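Local coordinates for flagellar protein FliL (Vibrio alginolyticus, PDB 6AHP) that is a stomatin-like protein that assists the function of the bacterial flagellar motor, at residues A[8-13]-A[35-40]. Sequence-based numbering, arbitrary orientation.
Sequences AYVNLP and LMVRGA
Val10 and Leu35 pair through their backbones and pack through their side chains: Val10 N donates to Leu35 O at 2.8 Å, Leu35 N returns a bond to Val10 O, and on the buried face Val10 CG1 meets Leu35 CD1 at 4.1 Å. Leu12 CD2 comes to 4.2 Å from the same Leu35 CD1, so one branch of Leu35 serves two neighbours. Two residues along, Ala8 and Val37 form the next hydrogen-bonded pair, with Val37 N reaching Ala8 O in a nearly straight bond (N-H...O 172°). With Val37 CG1 anti to the carbonyl carbon (chi1 -50°), CG2 is left between the backbone N and that carbon; Val37 CG2 lies 3.5 Å from Ala8 O and makes an apolar contact with Ala8 CB.

The arrangement is an antiparallel beta hairpin, strands 7-21 and 26-38, near its open end, in the FliL family, which belongs to the SPFH clan. Between these pairs lies the non-hydrogen-bonded pair Tyr9 and Met36, on the other face. Their side chains run side by side in the same direction; CG of Met36, anti to its backbone N (chi1 -174°), approaches Tyr9 CE1 at 3.7 Å, and Met36 SD makes an oblique Met-aromatic contact 5.4 Å from the Tyr9 ring centroid. Tyr9 CA also gives a C-H...O contact to Leu35 O.

Helix 40-48 covers the Ala8, Val10 and Val37 face through Glu43 and Ala46, while strand 101-109 continues the sheet beyond Met36, whose backbone bonds to Glu100 and Lys101.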
ATOM      1  N   ALA A   8      17.424 -15.553   0.801  1.00 28.48           N
ATOM      2  CA  ALA A   8      17.073 -15.118   2.143  1.00 25.03           C
ATOM      3  C   ALA A   8      15.600 -14.741   2.149  1.00 23.68           C
ATOM      4  O   ALA A   8      14.992 -14.527   1.097  1.00 27.88           O
ATOM      5  CB  ALA A   8      17.951 -13.945   2.616  1.00 29.09           C
ATOM      6  N   TYR A   9      15.024 -14.664   3.342  1.00 26.02           N
ATOM      7  CA  TYR A   9      13.603 -14.392   3.519  1.00 21.86           C
ATOM      8  C   TYR A   9      13.451 -13.155   4.386  1.00 24.80           C
ATOM      9  O   TYR A   9      14.077 -13.043   5.445  1.00 27.50           O
ATOM     10  CB  TYR A   9      12.861 -15.601   4.161  1.00 25.61           C
ATOM     11  CG  TYR A   9      13.022 -16.827   3.308  1.00 24.48           C
ATOM     12  CD1 TYR A   9      12.247 -17.008   2.180  1.00 20.52           C
ATOM     13  CD2 TYR A   9      14.000 -17.754   3.587  1.00 22.45           C
ATOM     14  CE1 TYR A   9      12.441 -18.101   1.357  1.00 24.20           C
ATOM     15  CE2 TYR A   9      14.191 -18.856   2.784  1.00 22.49           C
ATOM     16  CZ  TYR A   9      13.432 -19.016   1.670  1.00 24.14           C
ATOM     17  OH  TYR A   9      13.642 -20.110   0.870  1.00 24.93           O
ATOM     18  N   VAL A  10      12.635 -12.227   3.921  1.00 23.65           N
ATOM     19  CA  VAL A  10      12.348 -10.992   4.619  1.00 21.56           C
ATOM     20  C   VAL A  10      10.931 -11.130   5.132  1.00 24.26           C
ATOM     21  O   VAL A  10       9.977 -11.182   4.342  1.00 23.97           O
ATOM     22  CB  VAL A  10      12.487  -9.768   3.697  1.00 26.68           C
ATOM     23  CG1 VAL A  10      11.873  -8.531   4.362  1.00 31.91           C
ATOM     24  CG2 VAL A  10      13.945  -9.530   3.318  1.00 24.38           C
ATOM     25  N   ASN A  11      10.798 -11.202   6.446  1.00 30.99           N
ATOM     26  CA  ASN A  11       9.495 -11.385   7.062  1.00 32.87           C
ATOM     27  C   ASN A  11       8.710 -10.089   7.032  1.00 35.68           C
ATOM     28  O   ASN A  11       9.228  -9.033   7.395  1.00 34.01           O
ATOM     29  CB  ASN A  11       9.637 -11.848   8.506  1.00 32.60           C
ATOM     30  CG  ASN A  11       8.295 -12.121   9.138  1.00 41.37           C
ATOM     31  OD1 ASN A  11       7.458 -12.822   8.563  1.00 40.80           O
ATOM     32  ND2 ASN A  11       8.062 -11.537  10.310  1.00 46.09           N
ATOM     33  N   LEU A  12       7.456 -10.176   6.615  1.00 38.93           N
ATOM     34  CA  LEU A  12       6.530  -9.059   6.703  1.00 36.51           C
ATOM     35  C   LEU A  12       5.653  -9.322   7.918  1.00 39.57           C
ATOM     36  O   LEU A  12       4.665 -10.068   7.815  1.00 39.87           O
ATOM     37  CB  LEU A  12       5.686  -8.946   5.432  1.00 35.36           C
ATOM     38  CG  LEU A  12       6.422  -8.451   4.191  1.00 37.34           C
ATOM     39  CD1 LEU A  12       5.423  -8.176   3.127  1.00 32.01           C
ATOM     40  CD2 LEU A  12       7.214  -7.173   4.486  1.00 36.82           C
ATOM     41  N   PRO A  13       5.972  -8.756   9.082  1.00 40.73           N
ATOM     42  CA  PRO A  13       5.381  -9.270  10.334  1.00 45.07           C
ATOM     43  C   PRO A  13       3.872  -9.106  10.439  1.00 44.68           C
ATOM     44  O   PRO A  13       3.207  -9.985  10.997  1.00 46.59           O
ATOM     45  CB  PRO A  13       6.115  -8.466  11.420  1.00 44.80           C
ATOM     46  CG  PRO A  13       7.350  -7.899  10.735  1.00 46.85           C
ATOM     47  CD  PRO A  13       6.958  -7.683   9.317  1.00 37.76           C
ATOM     48  N   LEU A  35       8.827 -12.252   1.938  1.00 24.18           N
ATOM     49  CA  LEU A  35       9.488 -12.025   0.661  1.00 25.44           C
ATOM     50  C   LEU A  35      10.685 -12.958   0.523  1.00 24.50           C
ATOM     51  O   LEU A  35      11.517 -13.048   1.433  1.00 24.81           O
ATOM     52  CB  LEU A  35       9.948 -10.564   0.523  1.00 22.94           C
ATOM     53  CG  LEU A  35       8.858  -9.543   0.889  1.00 23.72           C
ATOM     54  CD1 LEU A  35       9.470  -8.175   1.097  1.00 21.62           C
ATOM     55  CD2 LEU A  35       7.729  -9.534  -0.199  1.00 23.81           C
ATOM     56  N   MET A  36      10.780 -13.621  -0.625  1.00 21.36           N
ATOM     57  CA  MET A  36      11.962 -14.384  -0.990  1.00 23.87           C
ATOM     58  C   MET A  36      12.866 -13.507  -1.855  1.00 21.62           C
ATOM     59  O   MET A  36      12.412 -12.936  -2.850  1.00 23.78           O
ATOM     60  CB  MET A  36      11.562 -15.648  -1.740  1.00 21.54           C
ATOM     61  CG  MET A  36      12.700 -16.601  -2.053  1.00 25.07           C
ATOM     62  SD  MET A  36      11.923 -18.091  -2.754  1.00 35.04           S
ATOM     63  CE  MET A  36      12.702 -18.095  -4.359  1.00 36.26           C
ATOM     64  N   VAL A  37      14.124 -13.361  -1.442  1.00 19.62           N
ATOM     65  CA  VAL A  37      15.077 -12.524  -2.152  1.00 26.44           C
ATOM     66  C   VAL A  37      16.358 -13.333  -2.326  1.00 27.30           C
ATOM     67  O   VAL A  37      16.593 -14.321  -1.625  1.00 27.29           O
ATOM     68  CB  VAL A  37      15.387 -11.195  -1.403  1.00 21.29           C
ATOM     69  CG1 VAL A  37      14.074 -10.440  -0.966  1.00 21.97           C
ATOM     70  CG2 VAL A  37      16.252 -11.481  -0.184  1.00 23.35           C
ATOM     71  N   ARG A  38      17.206 -12.874  -3.247  1.00 24.54           N
ATOM     72  CA  ARG A  38      18.546 -13.424  -3.431  1.00 27.37           C
ATOM     73  C   ARG A  38      19.584 -12.328  -3.245  1.00 27.53           C
ATOM     74  O   ARG A  38      19.590 -11.344  -3.988  1.00 28.62           O
ATOM     75  CB  ARG A  38      18.683 -14.078  -4.806  1.00 30.68           C
ATOM     76  CG  ARG A  38      18.016 -15.477  -4.883  1.00 33.70           C
ATOM     77  CD  ARG A  38      18.203 -16.103  -6.265  1.00 39.99           C
ATOM     78  NE  ARG A  38      17.449 -17.346  -6.377  1.00 40.80           N
ATOM     79  CZ  ARG A  38      17.891 -18.514  -5.921  1.00 45.57           C
ATOM     80  NH1 ARG A  38      19.082 -18.571  -5.323  1.00 38.40           N
ATOM     81  NH2 ARG A  38      17.145 -19.617  -6.054  1.00 42.11           N
ATOM     82  N   GLY A  39      20.437 -12.494  -2.249  1.00 29.57           N
ATOM     83  CA  GLY A  39      21.612 -11.679  -2.049  1.00 29.89           C
ATOM     84  C   GLY A  39      21.399 -10.589  -1.010  1.00 28.89           C
ATOM     85  O   GLY A  39      20.272 -10.133  -0.743  1.00 23.84           O
ATOM     86  N   ALA A  40      22.523 -10.132  -0.447  1.00 26.77           N
ATOM     87  CA  ALA A  40      22.465  -9.157   0.641  1.00 29.70           C
ATOM     88  C   ALA A  40      21.908  -7.815   0.169  1.00 26.21           C
ATOM     89  O   ALA A  40      21.220  -7.131   0.935  1.00 29.97           O
ATOM     90  CB  ALA A  40      23.854  -8.957   1.264  1.00 34.34           C
TER